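Local coordinates for protein porphyranase B (Zobellia galactanivorans, PDB 3JUU) that cleaves the sulfated red-algal polysaccharide porphyran at linkages between beta-D-galactopyranose and alpha-L-galactopyranose-6-sulfate, releasing mostly a disaccharide, at residues A[25-36]-A[268-277]. Residues are numbered along the deposited sequence; the frame is centred on the assembly and turned at random.
With SO4 (sulfate ion), chain D.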
loop_
_atom_site.group_PDB
_atom_site.type_symbol
_atom_site.label_atom_id
_atom_site.label_comp_id
_atom_site.label_asym_id
_atom_site.label_seq_id
_atom_site.Cartn_x
_atom_site.Cartn_y
_atom_site.Cartn_z
ATOM N N GLN A 25 12.123 -18.834 17.498
ATOM C CA GLN A 25 10.901 -18.438 16.773
ATOM C C GLN A 25 11.077 -18.737 15.322
ATOM O O GLN A 25 12.211 -18.855 14.824
ATOM C CB GLN A 25 10.590 -16.961 16.960
ATOM C CG GLN A 25 10.479 -16.513 18.400
ATOM C CD GLN A 25 10.244 -15.025 18.567
ATOM O OE1 GLN A 25 11.005 -14.195 18.089
ATOM N NE2 GLN A 25 9.151 -14.687 19.234
ATOM N N GLU A 26 9.949 -18.852 14.617
ATOM C CA GLU A 26 10.036 -18.975 13.180
ATOM C C GLU A 26 8.934 -18.157 12.491
ATOM O O GLU A 26 7.951 -17.830 13.101
ATOM C CB GLU A 26 9.956 -20.438 12.745
ATOM C CG GLU A 26 8.757 -21.200 13.191
ATOM C CD GLU A 26 8.904 -22.680 12.821
ATOM O OE1 GLU A 26 9.203 -22.976 11.621
ATOM O OE2 GLU A 26 8.747 -23.538 13.729
ATOM N N TRP A 27 9.158 -17.817 11.235
ATOM C CA TRP A 27 8.154 -17.057 10.465
ATOM C C TRP A 27 7.294 -18.055 9.700
ATOM O O TRP A 27 7.852 -18.914 9.018
ATOM C CB TRP A 27 8.870 -16.191 9.440
ATOM C CG TRP A 27 9.675 -15.092 10.030
ATOM C CD1 TRP A 27 11.013 -15.030 10.092
ATOM C CD2 TRP A 27 9.186 -13.890 10.630
ATOM N NE1 TRP A 27 11.418 -13.838 10.656
ATOM C CE2 TRP A 27 10.326 -13.141 11.049
ATOM C CE3 TRP A 27 7.915 -13.385 10.886
ATOM C CZ2 TRP A 27 10.230 -11.921 11.687
ATOM C CZ3 TRP A 27 7.792 -12.205 11.569
ATOM C CH2 TRP A 27 8.963 -11.443 11.954
ATOM N N LYS A 28 5.972 -17.918 9.781
ATOM C CA LYS A 28 5.035 -18.808 9.113
ATOM C C LYS A 28 4.149 -18.011 8.123
ATOM O O LYS A 28 3.446 -17.068 8.544
ATOM C CB LYS A 28 4.153 -19.494 10.191
ATOM C CG LYS A 28 3.049 -20.446 9.617
ATOM C CD LYS A 28 2.225 -21.116 10.746
ATOM C CE LYS A 28 0.903 -21.726 10.262
ATOM N NZ LYS A 28 -0.090 -21.576 11.394
ATOM N N LEU A 29 4.162 -18.440 6.866
ATOM C CA LEU A 29 3.329 -17.791 5.821
ATOM C C LEU A 29 1.885 -17.799 6.150
ATOM O O LEU A 29 1.316 -18.852 6.558
ATOM C CB LEU A 29 3.585 -18.412 4.440
ATOM C CG LEU A 29 3.065 -17.489 3.296
ATOM C CD1 LEU A 29 4.069 -16.354 3.111
ATOM C CD2 LEU A 29 3.026 -18.337 1.988
ATOM N N ILE A 30 1.259 -16.619 6.065
ATOM C CA ILE A 30 -0.190 -16.520 6.211
ATOM C C ILE A 30 -0.737 -16.685 4.757
ATOM O O ILE A 30 -0.703 -15.745 3.933
ATOM C CB ILE A 30 -0.644 -15.194 6.795
ATOM C CG1 ILE A 30 -0.019 -14.988 8.199
ATOM C CG2 ILE A 30 -2.208 -15.057 6.828
ATOM C CD1 ILE A 30 -0.120 -13.511 8.583
ATOM N N GLU A 31 -1.228 -17.883 4.461
ATOM C CA GLU A 31 -1.557 -18.263 3.081
ATOM C C GLU A 31 -2.629 -17.362 2.501
ATOM O O GLU A 31 -2.508 -16.907 1.369
ATOM C CB GLU A 31 -2.115 -19.715 3.019
ATOM C CG GLU A 31 -1.159 -20.700 3.511
ATOM C CD GLU A 31 -0.021 -20.819 2.579
ATOM O OE1 GLU A 31 -0.234 -20.657 1.350
ATOM O OE2 GLU A 31 1.100 -21.036 3.066
ATOM N N ASN A 32 -3.676 -17.083 3.249
ATOM C CA ASN A 32 -4.770 -16.291 2.681
ATOM C C ASN A 32 -4.524 -14.759 2.531
ATOM O O ASN A 32 -5.420 -13.986 2.139
ATOM C CB ASN A 32 -6.096 -16.589 3.411
ATOM C CG ASN A 32 -6.136 -16.049 4.837
ATOM O OD1 ASN A 32 -5.292 -15.226 5.284
ATOM N ND2 ASN A 32 -7.155 -16.479 5.554
ATOM N N MET A 33 -3.300 -14.325 2.912
ATOM C CA MET A 33 -2.857 -12.922 2.706
ATOM C C MET A 33 -1.557 -12.870 1.940
ATOM O O MET A 33 -0.833 -11.839 1.967
ATOM C CB MET A 33 -2.721 -12.196 4.051
ATOM C CG MET A 33 -4.045 -12.099 4.776
ATOM S SD MET A 33 -3.919 -11.227 6.362
ATOM C CE MET A 33 -3.774 -9.531 5.727
ATOM N N SER A 34 -1.252 -13.941 1.206
ATOM C CA SER A 34 -0.021 -14.005 0.480
ATOM C C SER A 34 -0.298 -14.502 -0.956
ATOM O O SER A 34 -1.200 -15.286 -1.145
ATOM C CB SER A 34 0.990 -14.949 1.168
ATOM O OG SER A 34 1.203 -14.508 2.525
ATOM N N ASP A 35 0.464 -14.037 -1.917
ATOM C CA ASP A 35 0.230 -14.424 -3.332
ATOM C C ASP A 35 1.480 -14.134 -4.123
ATOM O O ASP A 35 2.095 -13.045 -3.999
ATOM C CB ASP A 35 -0.971 -13.650 -3.917
ATOM C CG ASP A 35 -1.719 -14.446 -5.027
ATOM O OD1 ASP A 35 -1.037 -15.205 -5.724
ATOM O OD2 ASP A 35 -2.946 -14.228 -5.186
ATOM N N GLU A 36 1.898 -15.128 -4.931
ATOM C CA GLU A 36 3.022 -14.962 -5.863
ATOM C C GLU A 36 2.481 -14.464 -7.212
ATOM O O GLU A 36 3.267 -14.030 -8.045
ATOM C CB GLU A 36 3.747 -16.319 -6.071
ATOM C CG GLU A 36 4.417 -16.857 -4.827
ATOM C CD GLU A 36 5.478 -15.885 -4.296
ATOM O OE1 GLU A 36 6.355 -15.458 -5.069
ATOM O OE2 GLU A 36 5.441 -15.563 -3.090
ATOM N N ASN A 268 5.766 -8.116 -7.756
ATOM C CA ASN A 268 6.153 -9.529 -8.000
ATOM C C ASN A 268 5.529 -10.508 -7.003
ATOM O O ASN A 268 5.219 -11.652 -7.345
ATOM C CB ASN A 268 7.676 -9.718 -8.099
ATOM C CG ASN A 268 8.260 -9.083 -9.313
ATOM O OD1 ASN A 268 7.570 -8.883 -10.332
ATOM N ND2 ASN A 268 9.561 -8.767 -9.253
ATOM N N TRP A 269 5.262 -10.045 -5.777
ATOM C CA TRP A 269 4.654 -10.906 -4.822
ATOM C C TRP A 269 4.250 -10.079 -3.621
ATOM O O TRP A 269 4.788 -8.949 -3.466
ATOM C CB TRP A 269 5.628 -12.031 -4.414
ATOM C CG TRP A 269 7.060 -11.655 -4.164
ATOM C CD1 TRP A 269 8.140 -11.901 -5.002
ATOM C CD2 TRP A 269 7.639 -11.100 -2.934
ATOM N NE1 TRP A 269 9.309 -11.512 -4.381
ATOM C CE2 TRP A 269 9.026 -10.984 -3.143
ATOM C CE3 TRP A 269 7.086 -10.622 -1.713
ATOM C CZ2 TRP A 269 9.916 -10.417 -2.163
ATOM C CZ3 TRP A 269 7.973 -10.064 -0.738
ATOM C CH2 TRP A 269 9.353 -9.985 -0.969
ATOM N N VAL A 270 3.331 -10.629 -2.833
ATOM C CA VAL A 270 2.990 -10.099 -1.485
ATOM C C VAL A 270 3.037 -11.272 -0.543
ATOM O O VAL A 270 2.432 -12.328 -0.820
ATOM C CB VAL A 270 1.580 -9.505 -1.443
ATOM C CG1 VAL A 270 1.177 -9.147 0.020
ATOM C CG2 VAL A 270 1.526 -8.235 -2.252
ATOM N N ARG A 271 3.774 -11.130 0.566
ATOM C CA ARG A 271 3.908 -12.273 1.498
ATOM C C ARG A 271 3.668 -11.728 2.860
ATOM O O ARG A 271 4.308 -10.734 3.257
ATOM C CB ARG A 271 5.376 -12.851 1.376
ATOM C CG ARG A 271 5.632 -13.387 -0.050
ATOM C CD ARG A 271 7.075 -13.862 -0.227
ATOM N NE ARG A 271 7.320 -14.386 -1.584
ATOM C CZ ARG A 271 8.533 -14.493 -2.107
ATOM N NH1 ARG A 271 9.591 -14.020 -1.416
ATOM N NH2 ARG A 271 8.701 -14.929 -3.359
ATOM N N SER A 272 2.801 -12.412 3.590
ATOM C CA SER A 272 2.384 -12.011 4.923
ATOM C C SER A 272 2.709 -13.175 5.873
ATOM O O SER A 272 2.575 -14.350 5.489
ATOM C CB SER A 272 0.899 -11.781 4.859
ATOM O OG SER A 272 0.590 -10.724 3.958
ATOM N N TRP A 273 3.182 -12.857 7.068
ATOM C CA TRP A 273 3.781 -13.880 7.962
ATOM C C TRP A 273 3.414 -13.574 9.388
ATOM O O TRP A 273 3.266 -12.408 9.771
ATOM C CB TRP A 273 5.330 -13.853 7.877
ATOM C CG TRP A 273 5.978 -13.835 6.493
ATOM C CD1 TRP A 273 6.163 -12.728 5.633
ATOM C CD2 TRP A 273 6.577 -14.937 5.831
ATOM N NE1 TRP A 273 6.810 -13.118 4.489
ATOM C CE2 TRP A 273 7.093 -14.463 4.588
ATOM C CE3 TRP A 273 6.721 -16.324 6.167
ATOM C CZ2 TRP A 273 7.758 -15.307 3.672
ATOM C CZ3 TRP A 273 7.362 -17.155 5.254
ATOM C CH2 TRP A 273 7.886 -16.647 4.026
ATOM N N GLN A 274 3.242 -14.641 10.174
ATOM C CA GLN A 274 3.144 -14.561 11.629
ATOM C C GLN A 274 4.458 -15.125 12.227
ATOM O O GLN A 274 5.108 -16.026 11.644
ATOM C CB GLN A 274 2.039 -15.477 12.119
ATOM C CG GLN A 274 0.652 -14.975 11.977
ATOM C CD GLN A 274 -0.363 -16.066 12.379
ATOM O OE1 GLN A 274 -0.003 -17.245 12.476
ATOM N NE2 GLN A 274 -1.607 -15.667 12.657
ATOM N N LEU A 275 4.836 -14.576 13.378
ATOM C CA LEU A 275 5.994 -15.014 14.084
ATOM C C LEU A 275 5.463 -15.945 15.172
ATOM O O LEU A 275 4.605 -15.550 15.976
ATOM C CB LEU A 275 6.659 -13.795 14.734
ATOM C CG LEU A 275 8.041 -14.124 15.294
ATOM C CD1 LEU A 275 9.056 -14.630 14.318
ATOM C CD2 LEU A 275 8.513 -12.795 15.997
ATOM N N VAL A 276 5.915 -17.193 15.128
ATOM C CA VAL A 276 5.399 -18.210 16.080
ATOM C C VAL A 276 6.565 -18.861 16.846
ATOM O O VAL A 276 7.705 -18.922 16.338
ATOM C CB VAL A 276 4.535 -19.296 15.395
ATOM C CG1 VAL A 276 3.151 -18.631 14.764
ATOM C CG2 VAL A 276 5.355 -20.100 14.350
ATOM N N ASP A 277 6.239 -19.341 18.053
ATOM C CA ASP A 277 7.214 -20.003 18.978
ATOM C C ASP A 277 7.391 -21.487 18.675
ATOM O O ASP A 277 8.159 -21.833 17.749
ATOM C CB ASP A 277 6.846 -19.724 20.466
ATOM C CG ASP A 277 6.892 -18.225 20.814
ATOM O OD1 ASP A 277 6.638 -17.333 19.932
ATOM O OD2 ASP A 277 7.177 -17.896 21.987
HETATM S S SO4 D . 11.995 -14.146 -4.437
HETATM O O1 SO4 D . 13.277 -14.814 -4.627
HETATM O O2 SO4 D . 10.921 -14.968 -5.011
HETATM O O3 SO4 D . 11.797 -13.974 -2.995
HETATM O O4 SO4 D . 12.054 -12.828 -5.109
HETATM O O HOH W 1 6.337 -14.443 -7.762
HETATM O O HOH W 2 3.287 -15.295 -1.622
#
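In the beta-sandwich (jelly-roll) fold of this GH16 enzyme, the first strand, 26-29, pairs antiparallel with the last, 269-276, as Glu26 N–Val276 O and Lys28 N–Gln274 O (both 2.8 Å) and their return bonds attest. On one face, Leu275 CD1 lies 3.6 Å from the centroid of the Trp27 six-membered ring and Leu29 CD1 takes the same place over Trp273; both lie within 5° of the ring normal, indicating CH-pi contacts. Beyond Ile30 the chain makes a turn and returns through Ser34, whose OG accepts from Ser272 N and donates to Ile30 O, while Ser272 OG reaches Met33 O (2.7 Å) from above the carbonyl plane. Glu36 is bent at chi2 (-60°), which turns its carboxylate back to meet the Arg271 guanidinium side-on, planes 30° apart: NE to OE2 at 2.7 Å, NH2 to OE1 at 3.0 Å. Arg271 NH1 lies 3.5 Å over the Trp269 ring face and, with NH2, binds a sulfate (probably from crystallisation) that His13 NE2 also holds. A leucine in place of Arg271 would probably leave Glu36 without its countercharge, that ring without its covering group and the sulfate short of two donors. Trp269 NE1 donates to sulfate O4 at 3.1 Å.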